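Local coordinates for protein Exo-beta-1,3-glucanase (Streptomyces sp. SirexAA-E, PDB 4PEY) that hydrolyses laminarin and laminarioligosaccharides from their non-reducing ends as a secreted family 55 exo-beta-1,3-glucanase, producing glucose and laminaribiose, at residues F134-V139 with T246-G251; Y157-K162 with Y176-S181; T274-V279 with P297-R302; G282-F287 with A303-L308. The protein carries 1 engineered substitution. All blocks are in the same frame, centred on the assembly; numbering follows the deposited sequence. Where two conformers were deposited one is given.

Contact 1: F134-V139 with T246-G251; sequences FRRMHV and TSWGNG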
# COMPACT_ATOMS: atom_id res chain seq x y z
N PHE A 134 -0.60 -8.63 1.56
CA PHE A 134 -0.89 -10.05 1.70
C PHE A 134 -2.04 -10.30 0.73
O PHE A 134 -3.20 -9.98 1.04
CB PHE A 134 -1.25 -10.34 3.17
CG PHE A 134 -1.24 -11.79 3.58
CD1 PHE A 134 -0.08 -12.40 4.04
CD2 PHE A 134 -2.43 -12.53 3.61
CE1 PHE A 134 -0.08 -13.72 4.48
CE2 PHE A 134 -2.43 -13.85 4.06
CZ PHE A 134 -1.25 -14.45 4.48
N ARG A 135 -1.73 -10.81 -0.47
CA ARG A 135 -2.70 -10.95 -1.56
C ARG A 135 -2.84 -12.37 -2.08
O ARG A 135 -1.85 -13.09 -2.19
CB ARG A 135 -2.31 -10.08 -2.76
CG ARG A 135 -2.36 -8.58 -2.55
CD ARG A 135 -1.89 -7.87 -3.83
NE ARG A 135 -1.84 -6.42 -3.69
CZ ARG A 135 -2.86 -5.59 -3.90
NH1 ARG A 135 -4.05 -6.06 -4.27
NH2 ARG A 135 -2.68 -4.28 -3.73
N ARG A 136 -4.06 -12.77 -2.44
CA ARG A 136 -4.29 -14.04 -3.12
C ARG A 136 -3.65 -15.19 -2.33
O ARG A 136 -3.01 -16.07 -2.90
CB ARG A 136 -3.74 -13.99 -4.56
CG ARG A 136 -4.37 -14.98 -5.54
CD ARG A 136 -3.67 -14.92 -6.91
NE ARG A 136 -4.24 -15.85 -7.88
CZ ARG A 136 -5.29 -15.58 -8.65
NH1 ARG A 136 -5.74 -16.49 -9.51
NH2 ARG A 136 -5.89 -14.41 -8.55
N MET A 137 -3.84 -15.17 -1.01
CA MET A 137 -3.30 -16.20 -0.13
C MET A 137 -4.41 -17.13 0.34
O MET A 137 -5.54 -16.69 0.57
CB MET A 137 -2.62 -15.56 1.09
CG MET A 137 -1.44 -14.65 0.73
SD MET A 137 0.01 -15.52 0.10
CE MET A 137 0.59 -16.36 1.58
N HIS A 138 -4.07 -18.40 0.54
CA HIS A 138 -4.98 -19.33 1.20
C HIS A 138 -4.32 -19.85 2.46
O HIS A 138 -3.40 -20.66 2.39
CB HIS A 138 -5.35 -20.52 0.30
CG HIS A 138 -6.37 -21.43 0.93
ND1 HIS A 138 -6.54 -22.74 0.54
CD2 HIS A 138 -7.24 -21.22 1.94
CE1 HIS A 138 -7.49 -23.29 1.27
NE2 HIS A 138 -7.93 -22.39 2.14
N VAL A 139 -4.79 -19.39 3.62
CA VAL A 139 -4.24 -19.88 4.88
C VAL A 139 -5.14 -20.96 5.44
O VAL A 139 -6.30 -20.71 5.78
CB VAL A 139 -4.07 -18.75 5.93
CG1 VAL A 139 -3.40 -19.31 7.18
CG2 VAL A 139 -3.23 -17.61 5.35
N THR A 246 -13.36 -14.02 -2.69
CA THR A 246 -12.17 -14.14 -3.51
C THR A 246 -12.51 -14.25 -5.00
O THR A 246 -13.62 -14.66 -5.38
CB THR A 246 -11.32 -15.35 -3.11
OG1 THR A 246 -12.05 -16.56 -3.39
CG2 THR A 246 -10.96 -15.30 -1.63
N SER A 247 -11.53 -13.92 -5.83
CA SER A 247 -11.69 -14.00 -7.28
C SER A 247 -11.49 -15.42 -7.81
O SER A 247 -11.93 -15.75 -8.92
CB SER A 247 -10.70 -13.05 -7.96
OG SER A 247 -9.37 -13.52 -7.80
N TRP A 248 -10.81 -16.24 -7.01
CA TRP A 248 -10.33 -17.55 -7.44
C TRP A 248 -11.02 -18.72 -6.74
O TRP A 248 -10.77 -19.88 -7.07
CB TRP A 248 -8.81 -17.64 -7.21
CG TRP A 248 -8.43 -17.24 -5.80
CD1 TRP A 248 -8.08 -15.99 -5.37
CD2 TRP A 248 -8.37 -18.09 -4.64
NE1 TRP A 248 -7.81 -16.01 -4.02
CE2 TRP A 248 -7.97 -17.29 -3.55
CE3 TRP A 248 -8.61 -19.45 -4.42
CZ2 TRP A 248 -7.81 -17.80 -2.26
CZ3 TRP A 248 -8.45 -19.96 -3.14
CH2 TRP A 248 -8.05 -19.14 -2.08
N GLY A 249 -11.88 -18.41 -5.78
CA GLY A 249 -12.59 -19.44 -5.03
C GLY A 249 -13.42 -20.42 -5.86
O GLY A 249 -13.58 -21.58 -5.48
N ASN A 250 -13.95 -19.95 -6.98
CA ASN A 250 -14.81 -20.77 -7.83
C ASN A 250 -14.14 -21.20 -9.12
O ASN A 250 -14.77 -21.24 -10.18
CB ASN A 250 -16.11 -20.03 -8.14
CG ASN A 250 -16.95 -19.76 -6.91
OD1 ASN A 250 -17.04 -20.61 -6.01
ND2 ASN A 250 -17.56 -18.59 -6.85
N GLY A 251 -12.85 -21.51 -9.04
CA GLY A 251 -12.12 -22.01 -10.19
C GLY A 251 -11.60 -20.93 -11.11
O GLY A 251 -11.24 -19.84 -10.65
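Ser247 OG hydrogen-bonds Asp160 OD2, an oxygen to which Arg136 NH2 also makes a long, weak ion pair. Arg136 NH2 lies 3.7 Å from Ser247 OG, a contact without a hydrogen bond, and none joins 134-139 to 246-251 directly. What fills the space between them is the indole of Trp248. Its CG sits between the backbone N and the carbonyl carbon (chi1 50°). Arg136, extended from CG to NE, slides past the indole in the opposite direction, with the guanidinium and ring planes 49° apart. Its CG lies 3.8 Å from Trp248 CD1, and Trp248 CB comes over one face of the guanidinium. Met137 O meets the indole edge near its plane, 3.8 Å from Trp248 CZ2. His138 crosses Trp248 at about a right angle, its CB 3.9 Å from Trp248 CH2. The polar ends are paired outside: Trp248 NE1 with Asp160 O, Arg136 NH1 with Leu82 O, His138 ND1 and NE2 with Asp85 and Asp164. Thus the loop between strands 231-243 and 255-259 lays its tryptophan against a corner of a beta-helix coil, away from the annotated sites. Cohesion is van der Waals, while Asp160 of the neighbouring coil holds the loop by two hydrogen bonds and reaches Arg136 only weakly.

Contact 2: Y157-K162 with Y176-S181; sequences YIADSK and YTRDSS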
# COMPACT_ATOMS: atom_id res chain seq x y z
N TYR A 157 -2.84 -4.76 5.23
CA TYR A 157 -3.63 -4.92 4.01
C TYR A 157 -3.74 -6.39 3.60
O TYR A 157 -2.73 -7.04 3.35
CB TYR A 157 -3.00 -4.09 2.88
CG TYR A 157 -3.71 -4.19 1.54
CD1 TYR A 157 -4.70 -3.28 1.19
CD2 TYR A 157 -3.38 -5.19 0.64
CE1 TYR A 157 -5.36 -3.37 -0.03
CE2 TYR A 157 -4.03 -5.30 -0.59
CZ TYR A 157 -5.02 -4.39 -0.92
OH TYR A 157 -5.65 -4.49 -2.14
N ILE A 158 -4.97 -6.90 3.54
CA ILE A 158 -5.24 -8.23 2.99
C ILE A 158 -6.25 -8.09 1.85
O ILE A 158 -7.27 -7.42 2.01
CB ILE A 158 -5.81 -9.20 4.06
CG1 ILE A 158 -4.76 -9.52 5.13
CG2 ILE A 158 -6.32 -10.50 3.40
CD1 ILE A 158 -5.34 -10.12 6.42
N ALA A 159 -5.95 -8.71 0.71
CA ALA A 159 -6.90 -8.72 -0.40
C ALA A 159 -6.96 -10.08 -1.07
O ALA A 159 -5.96 -10.79 -1.14
CB ALA A 159 -6.55 -7.66 -1.44
N ASP A 160 -8.15 -10.42 -1.56
CA ASP A 160 -8.36 -11.60 -2.39
C ASP A 160 -7.83 -12.86 -1.73
O ASP A 160 -7.28 -13.74 -2.40
CB ASP A 160 -7.72 -11.40 -3.78
CG ASP A 160 -8.38 -12.27 -4.84
OD1 ASP A 160 -9.51 -12.72 -4.58
OD2 ASP A 160 -7.79 -12.52 -5.92
N SER A 161 -8.02 -12.97 -0.42
CA SER A 161 -7.46 -14.09 0.33
C SER A 161 -8.53 -14.89 1.07
O SER A 161 -9.62 -14.39 1.35
CB SER A 161 -6.43 -13.59 1.35
OG SER A 161 -5.30 -13.04 0.68
N LYS A 162 -8.21 -16.15 1.33
CA LYS A 162 -9.08 -16.99 2.15
C LYS A 162 -8.31 -17.47 3.37
O LYS A 162 -7.30 -18.17 3.23
CB LYS A 162 -9.60 -18.20 1.36
CG LYS A 162 -10.54 -19.09 2.18
CD LYS A 162 -11.07 -20.27 1.38
CE LYS A 162 -12.33 -20.84 2.03
NZ LYS A 162 -12.12 -21.19 3.47
N TYR A 176 -7.08 -3.06 6.96
CA TYR A 176 -8.02 -3.12 5.84
C TYR A 176 -8.00 -4.49 5.18
O TYR A 176 -6.94 -5.00 4.83
CB TYR A 176 -7.73 -2.04 4.79
CG TYR A 176 -8.68 -2.08 3.60
CD1 TYR A 176 -10.06 -2.06 3.79
CD2 TYR A 176 -8.19 -2.14 2.30
CE1 TYR A 176 -10.93 -2.09 2.70
CE2 TYR A 176 -9.06 -2.16 1.20
CZ TYR A 176 -10.42 -2.13 1.41
OH TYR A 176 -11.26 -2.16 0.32
N THR A 177 -9.18 -5.08 5.01
CA THR A 177 -9.33 -6.35 4.32
C THR A 177 -10.37 -6.16 3.22
O THR A 177 -11.45 -5.63 3.50
CB THR A 177 -9.81 -7.47 5.29
OG1 THR A 177 -8.96 -7.51 6.44
CG2 THR A 177 -9.82 -8.85 4.60
N ARG A 178 -10.06 -6.57 1.99
CA ARG A 178 -11.11 -6.55 0.96
C ARG A 178 -11.21 -7.83 0.15
O ARG A 178 -10.22 -8.55 -0.04
CB ARG A 178 -10.95 -5.36 0.00
CG ARG A 178 -9.84 -5.45 -0.99
CD ARG A 178 -10.07 -4.55 -2.24
NE ARG A 178 -8.94 -4.74 -3.15
CZ ARG A 178 -8.79 -5.80 -3.94
NH1 ARG A 178 -9.73 -6.74 -4.00
NH2 ARG A 178 -7.70 -5.92 -4.68
N ASP A 179 -12.44 -8.12 -0.26
CA ASP A 179 -12.74 -9.14 -1.26
C ASP A 179 -12.07 -10.46 -0.90
O ASP A 179 -11.25 -10.99 -1.64
CB ASP A 179 -12.33 -8.63 -2.64
CG ASP A 179 -13.03 -7.32 -2.98
OD1 ASP A 179 -14.10 -7.06 -2.38
OD2 ASP A 179 -12.53 -6.56 -3.83
N SER A 180 -12.45 -10.95 0.27
CA SER A 180 -11.78 -12.08 0.91
C SER A 180 -12.80 -12.93 1.65
O SER A 180 -14.00 -12.62 1.67
CB SER A 180 -10.71 -11.59 1.90
OG SER A 180 -9.60 -10.98 1.24
N SER A 181 -12.32 -14.01 2.25
CA SER A 181 -13.12 -14.87 3.10
C SER A 181 -12.34 -15.15 4.38
O SER A 181 -11.17 -15.51 4.31
CB SER A 181 -13.45 -16.18 2.37
OG SER A 181 -14.04 -17.13 3.24
O HOH W 1 -12.74 -18.65 5.11
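Tyr157 and Tyr176 both carry CG anti to the backbone N (chi1 near 179° in each), and the two side chains run side by side from neighbouring strands, pointing the same way. Tyr157 CD1 approaches the edge of the Tyr176 ring near its plane, 3.8 Å from Tyr176 CD2. Arg178 places CG between its backbone N and carbonyl carbon (chi1 74°); from there an extended chain brings the guanidinium over Ala159, whose CB lies 3.8 Å from Arg178 CZ, beneath the centre of one face. Arg178 NH1 forms a salt bridge with Asp179 OD2 at 2.8 Å. Glu221 and Asp397 also pair with this arginine, and Asp397 takes the Tyr157 hydroxyl as well. On the other face Ile158 and Thr177 lie alongside each other.

The parallel ladder runs from Ile158 N to Tyr176 O, then Arg178 N to Ile158 O and Asp160 N to Arg178 O. At the corner, where Asp160 and Asp179 take positive phi, a serine hydroxyl carries on the pairing: Ser180 OG receives Ser161 N at 3.0 Å, nearly straight at 173°, and donates to Arg178 O at 2.8 Å from above the carbonyl plane. That carbonyl is therefore gripped twice. Ser181 N to Ser161 O at 2.9 Å resumes the ladder, and a water beyond it joins Ser181 OG to Lys162 NZ, which also forms a salt bridge with Asp164. Parallel strands paired residue on residue in register, turning the same corner together, are the hallmark of adjacent coils in a right-handed parallel beta-helix, the fold of family 55.

Contact 3: T274-V279 with P297-R302; sequences TINAAV and PIEIDR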
# COMPACT_ATOMS: atom_id res chain seq x y z
N THR A 274 15.50 3.88 -22.51
CA THR A 274 15.24 2.53 -23.00
C THR A 274 13.88 2.02 -22.51
O THR A 274 13.11 1.44 -23.27
CB THR A 274 16.34 1.54 -22.58
OG1 THR A 274 17.59 1.95 -23.16
CG2 THR A 274 16.02 0.14 -23.06
N ILE A 275 13.59 2.25 -21.24
CA ILE A 275 12.30 1.86 -20.67
C ILE A 275 11.16 2.51 -21.46
O ILE A 275 10.16 1.85 -21.81
CB ILE A 275 12.21 2.24 -19.18
CG1 ILE A 275 13.17 1.38 -18.35
CG2 ILE A 275 10.78 2.11 -18.66
CD1 ILE A 275 13.47 1.93 -16.97
N ASN A 276 11.31 3.79 -21.76
CA ASN A 276 10.27 4.50 -22.50
C ASN A 276 10.12 4.00 -23.93
O ASN A 276 9.00 3.89 -24.44
CB ASN A 276 10.54 6.01 -22.48
CG ASN A 276 10.28 6.62 -21.11
OD1 ASN A 276 9.65 6.00 -20.25
ND2 ASN A 276 10.76 7.84 -20.91
N ALA A 277 11.25 3.69 -24.57
CA ALA A 277 11.23 3.12 -25.91
C ALA A 277 10.50 1.78 -25.92
O ALA A 277 9.77 1.48 -26.87
CB ALA A 277 12.65 2.95 -26.44
N ALA A 278 10.69 0.99 -24.87
CA ALA A 278 10.03 -0.31 -24.77
C ALA A 278 8.51 -0.16 -24.79
O ALA A 278 7.82 -0.87 -25.51
CB ALA A 278 10.48 -1.05 -23.51
N VAL A 279 8.00 0.78 -24.00
CA VAL A 279 6.56 1.00 -23.93
C VAL A 279 6.05 1.53 -25.27
O VAL A 279 5.01 1.08 -25.77
CB VAL A 279 6.19 1.97 -22.80
CG1 VAL A 279 4.70 2.24 -22.79
CG2 VAL A 279 6.63 1.40 -21.46
N PRO A 297 11.47 11.26 -16.59
CA PRO A 297 10.35 10.41 -16.16
C PRO A 297 10.18 9.14 -17.00
O PRO A 297 10.39 9.16 -18.22
CB PRO A 297 9.13 11.32 -16.34
CG PRO A 297 9.68 12.70 -16.25
CD PRO A 297 11.04 12.64 -16.87
N ILE A 298 9.80 8.06 -16.34
CA ILE A 298 9.27 6.90 -17.03
C ILE A 298 7.87 7.27 -17.50
O ILE A 298 7.03 7.69 -16.70
CB ILE A 298 9.23 5.65 -16.12
CG1 ILE A 298 10.65 5.21 -15.79
CG2 ILE A 298 8.42 4.52 -16.77
CD1 ILE A 298 10.73 4.29 -14.58
N GLU A 299 7.64 7.16 -18.81
CA GLU A 299 6.37 7.56 -19.40
C GLU A 299 5.61 6.35 -19.92
O GLU A 299 6.10 5.61 -20.77
CB GLU A 299 6.61 8.57 -20.54
CG GLU A 299 7.34 9.81 -20.07
CD GLU A 299 7.23 10.96 -21.03
OE1 GLU A 299 6.68 10.77 -22.13
OE2 GLU A 299 7.71 12.06 -20.67
N ILE A 300 4.41 6.15 -19.38
CA ILE A 300 3.54 5.08 -19.83
C ILE A 300 2.32 5.70 -20.50
O ILE A 300 1.38 6.13 -19.83
CB ILE A 300 3.12 4.17 -18.66
CG1 ILE A 300 4.36 3.58 -17.97
CG2 ILE A 300 2.19 3.05 -19.14
CD1 ILE A 300 4.04 2.75 -16.76
N ASP A 301 2.36 5.77 -21.83
CA ASP A 301 1.30 6.44 -22.59
C ASP A 301 0.70 5.50 -23.64
O ASP A 301 0.34 5.91 -24.75
CB ASP A 301 1.82 7.71 -23.26
CG ASP A 301 0.71 8.65 -23.67
OD1 ASP A 301 -0.39 8.56 -23.07
OD2 ASP A 301 0.91 9.48 -24.58
N ARG A 302 0.61 4.23 -23.27
CA ARG A 302 -0.01 3.21 -24.10
C ARG A 302 -1.08 2.52 -23.27
O ARG A 302 -0.79 2.08 -22.15
CB ARG A 302 1.01 2.21 -24.61
CG ARG A 302 0.48 1.27 -25.67
CD ARG A 302 1.47 0.15 -25.99
NE ARG A 302 1.32 -0.99 -25.09
CZ ARG A 302 2.26 -1.42 -24.25
NH1 ARG A 302 2.03 -2.47 -23.48
NH2 ARG A 302 3.44 -0.81 -24.19
O HOH W 2 7.04 5.64 -23.37
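Asn276 makes the main polar join between helix 272-280 and strand 298-300, using both ends of its amide on the strand backbone. ND2 donates to Pro297 O at 3.0 Å, almost perfectly straight at 178° and within the amide plane, while OD1 accepts Glu299 N at 2.7 Å from a donor lying above the amide plane. With CG anti to its own carbonyl carbon (chi1 -72°), the amide drops from the helix onto these two groups, which flank Ile298. The third direct bond lies at the other end, where Arg302 NH2 reaches Val279 O at 2.9 Å, in the carbonyl plane and on a lone pair. The same NH2 also bonds Leu283 O, so one nitrogen serves one carbonyl in the last turn of the helix and one just past it. Between these sites a water donates to both Asn276 O and Glu299 O, bridging helix and strand.

The rest is van der Waals packing. Ile275 CG2 touches Ile298 CG2 at 3.9 Å, on the side where Leu285 and Phe287 also gather. Val279 CG1, anti to its backbone N, packs beside the arginine chain, 4.1 Å from Arg302 CB. Helix and strand run nearly parallel, 8° apart with axes 7.6 Å from each other. Strand 298-300 is the first of a parallel ladder of eight; the arrangement is consistent with a helix capping the end of a parallel beta-helix.

Contact 4: G282-F287 with A303-L308; sequences GLHLLF and ANTVAL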
# COMPACT_ATOMS: atom_id res chain seq x y z
N GLY A 282 5.50 -1.14 -27.67
CA GLY A 282 4.41 -2.06 -27.37
C GLY A 282 4.67 -3.08 -26.28
O GLY A 282 3.82 -3.94 -26.02
N LEU A 283 5.84 -3.01 -25.64
CA LEU A 283 6.16 -3.92 -24.55
C LEU A 283 5.60 -3.44 -23.21
O LEU A 283 5.50 -2.24 -22.96
CB LEU A 283 7.67 -4.11 -24.42
CG LEU A 283 8.35 -4.76 -25.63
CD1 LEU A 283 9.85 -4.74 -25.45
CD2 LEU A 283 7.85 -6.18 -25.86
N HIS A 284 5.25 -4.40 -22.36
CA HIS A 284 4.96 -4.12 -20.97
C HIS A 284 6.28 -4.03 -20.20
O HIS A 284 7.35 -4.21 -20.79
CB HIS A 284 4.05 -5.20 -20.40
CG HIS A 284 2.77 -5.36 -21.16
ND1 HIS A 284 1.64 -4.63 -20.87
CD2 HIS A 284 2.45 -6.14 -22.22
CE1 HIS A 284 0.67 -4.97 -21.70
NE2 HIS A 284 1.14 -5.88 -22.54
N LEU A 285 6.20 -3.72 -18.91
CA LEU A 285 7.40 -3.55 -18.09
C LEU A 285 7.39 -4.51 -16.90
O LEU A 285 6.43 -4.55 -16.15
CB LEU A 285 7.50 -2.11 -17.57
CG LEU A 285 7.65 -1.03 -18.65
CD1 LEU A 285 7.60 0.36 -18.02
CD2 LEU A 285 8.93 -1.21 -19.45
N LEU A 286 8.47 -5.27 -16.75
CA LEU A 286 8.69 -6.10 -15.57
C LEU A 286 9.96 -5.64 -14.88
O LEU A 286 11.06 -5.86 -15.40
CB LEU A 286 8.81 -7.58 -15.94
CG LEU A 286 8.93 -8.55 -14.76
CD1 LEU A 286 7.62 -8.60 -13.98
CD2 LEU A 286 9.35 -9.94 -15.23
N PHE A 287 9.82 -4.97 -13.73
CA PHE A 287 10.98 -4.48 -13.00
C PHE A 287 11.51 -5.58 -12.07
O PHE A 287 10.88 -5.93 -11.07
CB PHE A 287 10.65 -3.22 -12.18
CG PHE A 287 10.36 -2.01 -13.02
CD1 PHE A 287 9.10 -1.80 -13.56
CD2 PHE A 287 11.35 -1.06 -13.27
CE1 PHE A 287 8.83 -0.68 -14.33
CE2 PHE A 287 11.09 0.06 -14.04
CZ PHE A 287 9.83 0.25 -14.57
N ALA A 303 -2.29 2.42 -23.79
CA ALA A 303 -3.38 1.76 -23.07
C ALA A 303 -3.02 0.32 -22.69
O ALA A 303 -2.33 -0.38 -23.43
CB ALA A 303 -4.64 1.78 -23.90
N ASN A 304 -3.48 -0.09 -21.50
CA ASN A 304 -3.36 -1.47 -21.02
C ASN A 304 -1.94 -1.92 -20.67
O ASN A 304 -1.70 -3.11 -20.46
CB ASN A 304 -3.97 -2.44 -22.04
CG ASN A 304 -5.47 -2.45 -21.96
OD1 ASN A 304 -6.03 -2.51 -20.86
ND2 ASN A 304 -6.14 -2.36 -23.10
N THR A 305 -1.02 -0.97 -20.58
CA THR A 305 0.35 -1.32 -20.22
C THR A 305 0.43 -1.77 -18.77
O THR A 305 -0.05 -1.07 -17.87
CB THR A 305 1.32 -0.13 -20.40
OG1 THR A 305 1.27 0.34 -21.75
CG2 THR A 305 2.75 -0.54 -20.09
N VAL A 306 1.03 -2.94 -18.55
CA VAL A 306 1.33 -3.43 -17.22
C VAL A 306 2.75 -3.02 -16.84
O VAL A 306 3.69 -3.24 -17.61
CB VAL A 306 1.20 -4.98 -17.14
CG1 VAL A 306 1.61 -5.49 -15.75
CG2 VAL A 306 -0.22 -5.41 -17.46
N ALA A 307 2.91 -2.43 -15.65
CA ALA A 307 4.22 -2.11 -15.13
C ALA A 307 4.30 -2.78 -13.76
O ALA A 307 3.77 -2.26 -12.78
CB ALA A 307 4.44 -0.61 -15.03
N LEU A 308 4.95 -3.94 -13.73
CA LEU A 308 4.92 -4.83 -12.58
C LEU A 308 6.29 -4.96 -11.95
O LEU A 308 7.24 -5.32 -12.63
CB LEU A 308 4.41 -6.22 -13.00
CG LEU A 308 4.36 -7.34 -11.96
CD1 LEU A 308 3.45 -6.97 -10.78
CD2 LEU A 308 3.94 -8.66 -12.61
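Val306 N donates to His284 ND1 at 2.9 Å, practically straight at 176° and close to the ring plane, so the imidazole takes the place of a backbone acceptor just ahead of the regular strand pairing. Chi1 (-57°) sets CG anti to the carbonyl carbon of His284, and chi2 turns the ring so that its edge meets 303-308; at the same edge His284 CE1 lies 3.3 Å from Asn304 O. From here the contact is tight. Leu285 N bonds Val306 O, Leu308 N bonds Leu285 O, and Phe287 N closes the series on Leu308 O at 2.8 Å; the two strands run 3° from parallel. Leu286 and Leu308 lie side by side on one face, pointing the same way, with Leu286 CD1 and Leu308 CD2 3.9 Å apart. On the other face Leu285 CB and Ala307 CB meet at 4.3 Å, and Phe287 turns its ring edge to the same alanine methyl.

The beginning of the contact is looser. Exposed Asn304 turns its side-chain end away, towards Asn364, and Leu283 meets 303-308 through its carbonyl O, 4.3 Å from Thr305 CG2. Thr305 OG1 is paired with Arg302 O. Since ND1 accepts the Val306 N-H, it should be unprotonated here, which favours the neutral imidazole with its hydrogen on NE2 and would disfavour a charged ring.

How the contacts relate
From the N terminus, contact 1 opens first at 134-139 and closes last of the first pair, at 246-251, spanning more than a hundred residues. Contact 2 forms and closes within that span, joining coils that follow one another. The two touch: Val139 N and Lys162 O make a probable hydrogen bond, continuing the coil-to-coil ladder. Contacts 3 and 4 come later in the chain and cross each other, their segments alternating as helix, strand, strand, strand. They meet where Ala278 O probably receives Leu283 N, tying the helix to the first coils of the second beta-helical domain. Contacts 1 and 3 stay apart, centres about 32 Å from each other.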